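Local coordinates for protein probable porin (Pseudomonas aeruginosa, PDB 2Y0H) that probably acts as a porin, forming a beta-barrel channel for diffusion of small solutes across the outer membrane, at residues S301-Y306 / R323-R328; G317-T322 / D347-I352; E341-T346 / R365-R370. All coordinates share one frame; numbering follows the deposited sequence.

Contact 1: residues S301-Y306 / R323-R328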
# COMPACT_ATOMS: atom_id res chain seq x y z
N SER A 301 -17.45 8.82 0.17
CA SER A 301 -16.54 9.68 0.92
C SER A 301 -15.83 10.66 0.02
O SER A 301 -15.64 10.40 -1.18
CB SER A 301 -15.51 8.85 1.70
OG SER A 301 -14.76 8.00 0.83
N TRP A 302 -15.45 11.78 0.60
CA TRP A 302 -14.67 12.78 -0.11
C TRP A 302 -13.47 13.16 0.75
O TRP A 302 -13.49 13.02 1.98
CB TRP A 302 -15.52 14.00 -0.46
CG TRP A 302 -16.27 14.61 0.70
CD1 TRP A 302 -17.56 14.34 1.09
CD2 TRP A 302 -15.78 15.60 1.61
NE1 TRP A 302 -17.90 15.10 2.19
CE2 TRP A 302 -16.83 15.89 2.53
CE3 TRP A 302 -14.57 16.29 1.74
CZ2 TRP A 302 -16.69 16.82 3.55
CZ3 TRP A 302 -14.44 17.22 2.76
CH2 TRP A 302 -15.50 17.47 3.66
N GLN A 303 -12.43 13.66 0.09
CA GLN A 303 -11.19 13.99 0.76
C GLN A 303 -10.73 15.39 0.38
O GLN A 303 -10.92 15.83 -0.75
CB GLN A 303 -10.10 12.97 0.38
CG GLN A 303 -8.70 13.39 0.82
CD GLN A 303 -7.58 12.42 0.47
OE1 GLN A 303 -6.42 12.68 0.79
NE2 GLN A 303 -7.91 11.30 -0.18
N LEU A 304 -10.16 16.09 1.35
CA LEU A 304 -9.35 17.28 1.10
C LEU A 304 -7.95 17.05 1.69
O LEU A 304 -7.81 16.58 2.82
CB LEU A 304 -9.99 18.53 1.71
CG LEU A 304 -11.37 18.92 1.14
CD1 LEU A 304 -11.94 20.11 1.90
CD2 LEU A 304 -11.31 19.20 -0.35
N ARG A 305 -6.93 17.38 0.91
CA ARG A 305 -5.55 17.18 1.33
C ARG A 305 -4.65 18.36 0.94
O ARG A 305 -4.74 18.90 -0.17
CB ARG A 305 -4.99 15.90 0.71
CG ARG A 305 -3.51 15.70 0.92
CD ARG A 305 -3.01 14.37 0.31
NE ARG A 305 -1.56 14.28 0.38
CZ ARG A 305 -0.86 13.15 0.38
NH1 ARG A 305 -1.47 11.96 0.31
NH2 ARG A 305 0.46 13.22 0.45
N TYR A 306 -3.77 18.74 1.85
CA TYR A 306 -2.81 19.80 1.59
C TYR A 306 -1.40 19.33 1.89
O TYR A 306 -1.16 18.70 2.92
CB TYR A 306 -3.13 21.03 2.44
CG TYR A 306 -2.08 22.10 2.33
CD1 TYR A 306 -1.90 22.83 1.16
CD2 TYR A 306 -1.23 22.38 3.40
CE1 TYR A 306 -0.93 23.80 1.05
CE2 TYR A 306 -0.27 23.36 3.31
CZ TYR A 306 -0.12 24.06 2.13
OH TYR A 306 0.85 25.02 2.04
N ARG A 323 -4.70 15.95 5.81
CA ARG A 323 -5.80 15.53 4.97
C ARG A 323 -6.99 15.17 5.84
O ARG A 323 -6.83 14.81 7.01
CB ARG A 323 -5.39 14.36 4.07
CG ARG A 323 -4.92 13.13 4.85
CD ARG A 323 -4.39 12.02 3.93
NE ARG A 323 -3.85 10.90 4.69
CZ ARG A 323 -3.09 9.94 4.19
NH1 ARG A 323 -2.76 9.94 2.90
NH2 ARG A 323 -2.64 8.97 4.98
N TYR A 324 -8.18 15.26 5.26
CA TYR A 324 -9.41 15.00 5.97
C TYR A 324 -10.32 14.24 5.02
O TYR A 324 -10.46 14.60 3.85
CB TYR A 324 -10.05 16.31 6.42
CG TYR A 324 -11.45 16.17 6.99
CD1 TYR A 324 -11.66 15.95 8.34
CD2 TYR A 324 -12.56 16.27 6.16
CE1 TYR A 324 -12.94 15.82 8.86
CE2 TYR A 324 -13.84 16.14 6.67
CZ TYR A 324 -14.02 15.92 8.02
OH TYR A 324 -15.30 15.80 8.52
N VAL A 325 -10.93 13.17 5.52
CA VAL A 325 -11.85 12.38 4.73
C VAL A 325 -13.12 12.19 5.54
O VAL A 325 -13.07 11.90 6.73
CB VAL A 325 -11.28 10.99 4.41
CG1 VAL A 325 -12.35 10.11 3.76
CG2 VAL A 325 -10.05 11.12 3.52
N GLN A 326 -14.25 12.34 4.88
CA GLN A 326 -15.54 12.21 5.54
C GLN A 326 -16.38 11.21 4.77
O GLN A 326 -16.56 11.34 3.56
CB GLN A 326 -16.22 13.58 5.57
CG GLN A 326 -17.58 13.61 6.25
CD GLN A 326 -18.07 15.04 6.47
OE1 GLN A 326 -17.36 15.87 7.03
NE2 GLN A 326 -19.28 15.33 6.01
N GLY A 327 -16.90 10.21 5.48
CA GLY A 327 -17.68 9.14 4.88
C GLY A 327 -19.12 9.05 5.38
O GLY A 327 -19.41 9.39 6.52
N ARG A 328 -20.01 8.57 4.53
CA ARG A 328 -21.43 8.48 4.87
C ARG A 328 -22.09 7.31 4.16
O ARG A 328 -21.47 6.64 3.33
CB ARG A 328 -22.13 9.78 4.45
CG ARG A 328 -22.09 10.02 2.95
CD ARG A 328 -22.61 11.40 2.57
NE ARG A 328 -22.83 11.49 1.13
CZ ARG A 328 -21.87 11.73 0.24
NH1 ARG A 328 -20.62 11.91 0.64
NH2 ARG A 328 -22.17 11.78 -1.06
O HOH W 1 -4.13 11.15 0.57
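Gln303, Arg305 and Arg323 meet around a single water on the face of the sheet that also carries Ser301 and Val325. The water donates to Gln303 OE1 at 2.8 Å and accepts from Arg305 NH1 at the same distance and from Arg323 NH1 at 3.0 Å. It thus offers an acceptor to two like charges whose NH1 atoms, Arg305 NH1 and Arg323 NH1, lie only 3.5 Å apart. The guanidinium planes stand 82° to each other, and both chains run extended from CG to NE, side by side. Their NE atoms are also engaged: Arg305 NE forms a salt bridge with Asp307, and Arg323 NE bonds Asn345 OD1. The polar ends of Ser301 and Gln303 turn to the long loop before strand 300-309, Ser301 OG to Asn287 and Gln303 NE2 to Asn287 and the carbonyl of Ala286.

Trp302 and Tyr324 meet on the opposite face, with Leu304 and Gln326. Trp302 CG sits in the crowded position between the backbone N and the carbonyl carbon (chi1 53°), which lays the indole over the neighbouring strand, where Gln326 CB packs on one ring face. Trp302 CH2 also touches Tyr324 CE2 at 3.7 Å, the rings meeting obliquely. Tyr324 OH gives a short bond of 2.5 Å to Gln326 OE1, in the carbonyl plane on a lone pair, which gives the phenol proton and Gln326 OE1 a partner.

Between the faces, the paired amides and carbonyls of Trp302 with Gln326 and of Leu304 with Tyr324 bond reciprocally; Tyr324 N to Leu304 O is 2.8 Å. This is an antiparallel beta hairpin in the wall of an OprD-type barrel, with arginines on the lumen side consistent with the basic ladder of that family.

Contact 2: residues G317-T322 / D347-I352; sequences GLNLMT and DLSYVI. With C8E ((hydroxyethyloxy)tri(ethyloxy)octane), chain D.
Leu318 and Tyr350 pack closely across these two strands. Leu318 CB lies 3.5 Å from Tyr350 CD1, near the plane of the ring and at its edge, while Leu318 CD1 reaches on to Leu348 CD1 at 3.9 Å. With Tyr350 CG anti to the backbone N (chi1 -173°), the ring runs across the leucine at about a right angle, and the ether oxygen O12 of a bound detergent molecule sits over one ring face, offset toward the rim. Further along, the packing thins: Leu320 CB and Leu348 CD1 approach only to 4.5 Å.

At Gly317, just before strand 318-330, phi is positive (90°), and a CB there would be jammed against the preceding carbonyl and run into Val351 O, so only glycine fits without strain. Its own carbonyl receives Val351 N at 2.7 Å. Ahead of it the ladder is regular, with reciprocal bonds between Asn319 and Ser349 and between Met321 and Asp347.

The face bearing Asn319 and Ser349 is looser and wetter. Asn319 ND2 and Ser349 OG stay 4.0 Å apart and meet instead through a water, 2.7 Å from Ser349 OG, which accepts from Asn319 ND2 and donates to Gly317 O. That carbonyl therefore holds two donors. Met321, bent at chi2 and chi3, brings its methyl CE to 3.5 Å from Asp347 OD2, and the same oxygen forms a salt bridge with Arg365 of the next strand.

The chemistry divides by face: the leucines, and Tyr350 with detergent over its ring, are consistent with the lipid-facing side; the water bridge and ion pair with the lumenal side.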
# COMPACT_ATOMS: atom_id res chain seq x y z
N GLY A 317 14.00 18.88 3.28
CA GLY A 317 13.80 17.65 4.00
C GLY A 317 12.62 17.67 4.95
O GLY A 317 12.27 16.66 5.55
N LEU A 318 11.99 18.84 5.09
CA LEU A 318 10.83 18.95 5.95
C LEU A 318 9.55 19.07 5.10
O LEU A 318 9.50 19.84 4.13
CB LEU A 318 10.98 20.12 6.93
CG LEU A 318 9.91 20.26 8.02
CD1 LEU A 318 10.02 19.16 9.09
CD2 LEU A 318 9.98 21.63 8.66
N ASN A 319 8.53 18.27 5.44
CA ASN A 319 7.27 18.26 4.69
C ASN A 319 6.07 18.15 5.61
O ASN A 319 6.07 17.35 6.54
CB ASN A 319 7.21 17.11 3.67
CG ASN A 319 8.24 17.24 2.57
OD1 ASN A 319 8.03 17.92 1.57
ND2 ASN A 319 9.38 16.57 2.76
N LEU A 320 5.05 18.96 5.33
CA LEU A 320 3.77 18.88 6.02
C LEU A 320 2.73 18.22 5.11
O LEU A 320 2.60 18.58 3.94
CB LEU A 320 3.30 20.29 6.38
CG LEU A 320 1.86 20.40 6.87
CD1 LEU A 320 1.72 19.73 8.22
CD2 LEU A 320 1.41 21.87 6.93
N MET A 321 2.00 17.25 5.65
CA MET A 321 0.81 16.73 4.96
C MET A 321 -0.36 16.71 5.92
O MET A 321 -0.25 16.19 7.03
CB MET A 321 1.05 15.33 4.39
CG MET A 321 -0.09 14.79 3.47
SD MET A 321 -1.61 14.26 4.31
CE MET A 321 -1.10 12.73 5.11
N THR A 322 -1.48 17.31 5.53
CA THR A 322 -2.69 17.19 6.32
C THR A 322 -3.87 16.90 5.40
O THR A 322 -4.01 17.48 4.32
CB THR A 322 -2.95 18.44 7.20
OG1 THR A 322 -4.01 18.17 8.12
CG2 THR A 322 -3.28 19.66 6.34
N ASP A 347 0.69 14.78 9.12
CA ASP A 347 2.02 14.20 9.17
C ASP A 347 3.05 15.30 9.03
O ASP A 347 2.93 16.17 8.16
CB ASP A 347 2.21 13.18 8.05
CG ASP A 347 1.36 11.96 8.24
OD1 ASP A 347 0.90 11.76 9.39
OD2 ASP A 347 1.14 11.20 7.27
N LEU A 348 4.04 15.29 9.90
CA LEU A 348 5.21 16.12 9.71
C LEU A 348 6.37 15.17 9.53
O LEU A 348 6.62 14.31 10.37
CB LEU A 348 5.42 17.04 10.90
CG LEU A 348 6.49 18.13 10.74
CD1 LEU A 348 6.16 19.08 9.58
CD2 LEU A 348 6.67 18.89 12.04
N SER A 349 7.06 15.30 8.41
CA SER A 349 8.15 14.40 8.14
C SER A 349 9.42 15.20 7.90
O SER A 349 9.39 16.28 7.31
CB SER A 349 7.81 13.50 6.94
OG SER A 349 8.30 14.05 5.74
N TYR A 350 10.55 14.68 8.37
CA TYR A 350 11.82 15.37 8.23
C TYR A 350 12.94 14.40 7.92
O TYR A 350 13.21 13.49 8.70
CB TYR A 350 12.15 16.16 9.51
CG TYR A 350 13.38 17.02 9.36
CD1 TYR A 350 13.42 18.03 8.40
CD2 TYR A 350 14.50 16.84 10.16
CE1 TYR A 350 14.53 18.82 8.24
CE2 TYR A 350 15.64 17.64 10.01
CZ TYR A 350 15.64 18.62 9.04
OH TYR A 350 16.74 19.43 8.86
N VAL A 351 13.57 14.57 6.76
CA VAL A 351 14.77 13.84 6.43
C VAL A 351 15.99 14.67 6.86
O VAL A 351 16.25 15.75 6.31
CB VAL A 351 14.86 13.52 4.94
CG1 VAL A 351 16.12 12.68 4.66
CG2 VAL A 351 13.59 12.79 4.46
N ILE A 352 16.71 14.17 7.85
CA ILE A 352 17.89 14.86 8.36
C ILE A 352 18.91 15.05 7.24
O ILE A 352 19.30 14.09 6.57
CB ILE A 352 18.49 14.11 9.54
CG1 ILE A 352 17.48 14.11 10.70
CG2 ILE A 352 19.82 14.74 9.97
CD1 ILE A 352 17.82 13.13 11.83
C8 C8E D . 11.00 18.14 12.90
O9 C8E D . 11.41 19.48 13.06
C10 C8E D . 12.82 19.59 13.15
C11 C8E D . 13.33 20.68 12.21
O12 C8E D . 14.70 20.47 11.92
O HOH W 2 10.49 14.70 4.36

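Contact 3: residues E341-T346 / R365-R370; sequences EWERNT and RNITYR. With C8E ((hydroxyethyloxy)tri(ethyloxy)octane), chain L.
Glu341 and Tyr369 join tip to tip across an antiparallel beta hairpin of the porin barrel. Tyr369 OH donates to Glu341 OE1 at 2.7 Å, using the anti lone pair of that oxygen, with the carboxylate and ring planes 67° apart. On the other face Trp342 lies alongside Arg370 and Thr368. Arg370 CB and CG cover one face of the indole, Arg370 CG coming to 3.5 Å from Trp342 CZ2, and Thr368 CG2 approaches Trp342 CH2 at 3.6 Å. Trp342 CG stands between the backbone N and the carbonyl carbon (chi1 66°), which swings the ring across toward the second strand. At the indole's edge, C10 of a detergent molecule lies 3.4 Å from Trp342 CD1, a position consistent with the outer, lipid-facing surface of the barrel.

The strands themselves are fixed by reciprocal backbone bonds in three pairs, Trp342 with Arg370, Arg344 with Thr368 and Thr346 with Asn366, of which Arg344 N to Thr368 O is the shortest at 2.7 Å.

The second shell is polar on the face of Glu341, Glu343 and Asn345. Asn345 ND2 donates to Glu343 OE2 at 3.0 Å, nearly in its own amide plane, while Ile367 packs beside this amide. Glu343 takes the backbone N-H groups of Tyr291 and Gln292, Asn345 OD1 that of Ala290, and Glu341 OE1 a salt bridge from Arg296. These carboxylates and the amide therefore tie a loop to the inner wall.

Arg370 is anchored from beyond the hairpin by a salt bridge to Asp378. Its NH1 also folds back to Tyr369 O at 2.8 Å, approaching from above the carbonyl plane while the oxygen lies in the plane of the guanidinium.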
# COMPACT_ATOMS: atom_id res chain seq x y z
N GLU A 341 -18.56 8.47 9.22
CA GLU A 341 -17.27 8.57 9.88
C GLU A 341 -16.43 9.68 9.27
O GLU A 341 -16.67 10.10 8.13
CB GLU A 341 -16.52 7.22 9.80
CG GLU A 341 -16.16 6.79 8.37
CD GLU A 341 -15.64 5.34 8.27
OE1 GLU A 341 -15.45 4.69 9.31
OE2 GLU A 341 -15.44 4.86 7.14
N TRP A 342 -15.46 10.16 10.02
CA TRP A 342 -14.46 11.07 9.48
C TRP A 342 -13.08 10.82 10.07
O TRP A 342 -12.95 10.30 11.18
CB TRP A 342 -14.88 12.53 9.64
CG TRP A 342 -14.96 13.08 11.03
CD1 TRP A 342 -16.10 13.24 11.77
CD2 TRP A 342 -13.89 13.62 11.83
NE1 TRP A 342 -15.80 13.82 12.98
CE2 TRP A 342 -14.46 14.06 13.05
CE3 TRP A 342 -12.51 13.75 11.65
CZ2 TRP A 342 -13.69 14.62 14.07
CZ3 TRP A 342 -11.75 14.31 12.67
CH2 TRP A 342 -12.34 14.74 13.86
N GLU A 343 -12.05 11.18 9.32
CA GLU A 343 -10.70 11.04 9.81
C GLU A 343 -9.86 12.22 9.36
O GLU A 343 -10.00 12.71 8.24
CB GLU A 343 -10.07 9.73 9.34
CG GLU A 343 -8.71 9.41 9.98
CD GLU A 343 -8.17 8.00 9.65
OE1 GLU A 343 -8.99 7.08 9.40
OE2 GLU A 343 -6.93 7.82 9.63
N ARG A 344 -8.99 12.69 10.25
CA ARG A 344 -7.98 13.65 9.87
C ARG A 344 -6.60 13.05 10.15
O ARG A 344 -6.41 12.39 11.16
CB ARG A 344 -8.17 14.96 10.62
CG ARG A 344 -6.99 15.92 10.51
CD ARG A 344 -7.44 17.27 10.00
NE ARG A 344 -8.73 17.63 10.58
CZ ARG A 344 -9.37 18.77 10.32
NH1 ARG A 344 -8.81 19.66 9.50
NH2 ARG A 344 -10.55 19.02 10.88
N ASN A 345 -5.67 13.28 9.23
CA ASN A 345 -4.28 12.84 9.37
C ASN A 345 -3.40 14.05 9.18
O ASN A 345 -3.54 14.77 8.19
CB ASN A 345 -3.90 11.83 8.29
CG ASN A 345 -4.55 10.47 8.48
OD1 ASN A 345 -4.56 9.65 7.56
ND2 ASN A 345 -5.09 10.23 9.66
N THR A 346 -2.50 14.30 10.13
CA THR A 346 -1.50 15.33 9.95
C THR A 346 -0.14 14.70 10.15
O THR A 346 0.14 14.12 11.20
CB THR A 346 -1.69 16.50 10.93
OG1 THR A 346 -2.96 17.12 10.69
CG2 THR A 346 -0.60 17.53 10.75
N ARG A 365 3.04 11.52 13.12
CA ARG A 365 1.70 11.40 12.55
C ARG A 365 0.65 11.59 13.64
O ARG A 365 0.69 10.91 14.67
CB ARG A 365 1.48 10.02 11.94
CG ARG A 365 2.63 9.46 11.12
CD ARG A 365 2.15 8.31 10.22
NE ARG A 365 1.21 8.78 9.20
CZ ARG A 365 0.62 8.00 8.30
NH1 ARG A 365 0.85 6.70 8.29
NH2 ARG A 365 -0.20 8.53 7.41
N ASN A 366 -0.29 12.51 13.40
CA ASN A 366 -1.43 12.68 14.28
C ASN A 366 -2.68 12.15 13.61
O ASN A 366 -2.99 12.51 12.47
CB ASN A 366 -1.61 14.16 14.68
CG ASN A 366 -2.73 14.36 15.70
OD1 ASN A 366 -3.17 13.43 16.36
ND2 ASN A 366 -3.18 15.61 15.84
N ILE A 367 -3.39 11.27 14.31
CA ILE A 367 -4.58 10.65 13.76
C ILE A 367 -5.82 10.95 14.60
O ILE A 367 -5.86 10.65 15.79
CB ILE A 367 -4.39 9.13 13.65
CG1 ILE A 367 -3.21 8.82 12.74
CG2 ILE A 367 -5.64 8.47 13.11
CD1 ILE A 367 -2.93 7.36 12.59
N THR A 368 -6.82 11.54 13.98
CA THR A 368 -8.08 11.77 14.68
C THR A 368 -9.21 11.15 13.86
O THR A 368 -9.33 11.41 12.66
CB THR A 368 -8.36 13.27 14.92
OG1 THR A 368 -7.22 13.87 15.55
CG2 THR A 368 -9.57 13.45 15.82
N TYR A 369 -10.02 10.33 14.52
CA TYR A 369 -11.07 9.57 13.86
C TYR A 369 -12.32 9.51 14.73
O TYR A 369 -12.24 9.24 15.92
CB TYR A 369 -10.61 8.15 13.57
CG TYR A 369 -11.72 7.22 13.15
CD1 TYR A 369 -12.17 7.20 11.84
CD2 TYR A 369 -12.33 6.36 14.07
CE1 TYR A 369 -13.19 6.36 11.43
CE2 TYR A 369 -13.35 5.51 13.68
CZ TYR A 369 -13.78 5.51 12.36
OH TYR A 369 -14.80 4.68 11.96
N ARG A 370 -13.48 9.76 14.12
CA ARG A 370 -14.77 9.65 14.80
C ARG A 370 -15.78 8.97 13.89
O ARG A 370 -15.75 9.16 12.68
CB ARG A 370 -15.31 11.03 15.17
CG ARG A 370 -14.40 11.82 16.05
CD ARG A 370 -14.36 11.28 17.46
NE ARG A 370 -13.59 12.18 18.32
CZ ARG A 370 -12.27 12.13 18.45
NH1 ARG A 370 -11.58 11.22 17.79
NH2 ARG A 370 -11.65 12.98 19.25
C7 C8E L . -19.74 14.02 9.88
C8 C8E L . -20.47 12.73 10.25
O9 C8E L . -19.61 11.88 10.99
C10 C8E L . -19.33 12.36 12.30
C11 C8E L . -19.49 11.23 13.32
O12 C8E L . -19.88 11.75 14.58

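Overall arrangement
The three contacts occupy four successive strands of the 18-stranded antiparallel barrel: 300-309, 318-330, 339-351 and 361-371. Contact 1 closes along the chain before contact 3 opens; contact 2 alternates with both, sharing strand 318-330 with contact 1 and strand 339-351 with contact 3. The centres of contacts 1 and 3 are about 10 Å apart, whereas contact 2 lies about 20 Å from contact 1 and 17 Å from contact 3, further along the two strands it shares with them. Gly327 N with Glu341 O and Val325 O with Glu343 N probably bond contacts 1 and 3. Together they form one patch of wall, probably with its polar, loop-bound face lumenal and its detergent-flanked face toward the membrane.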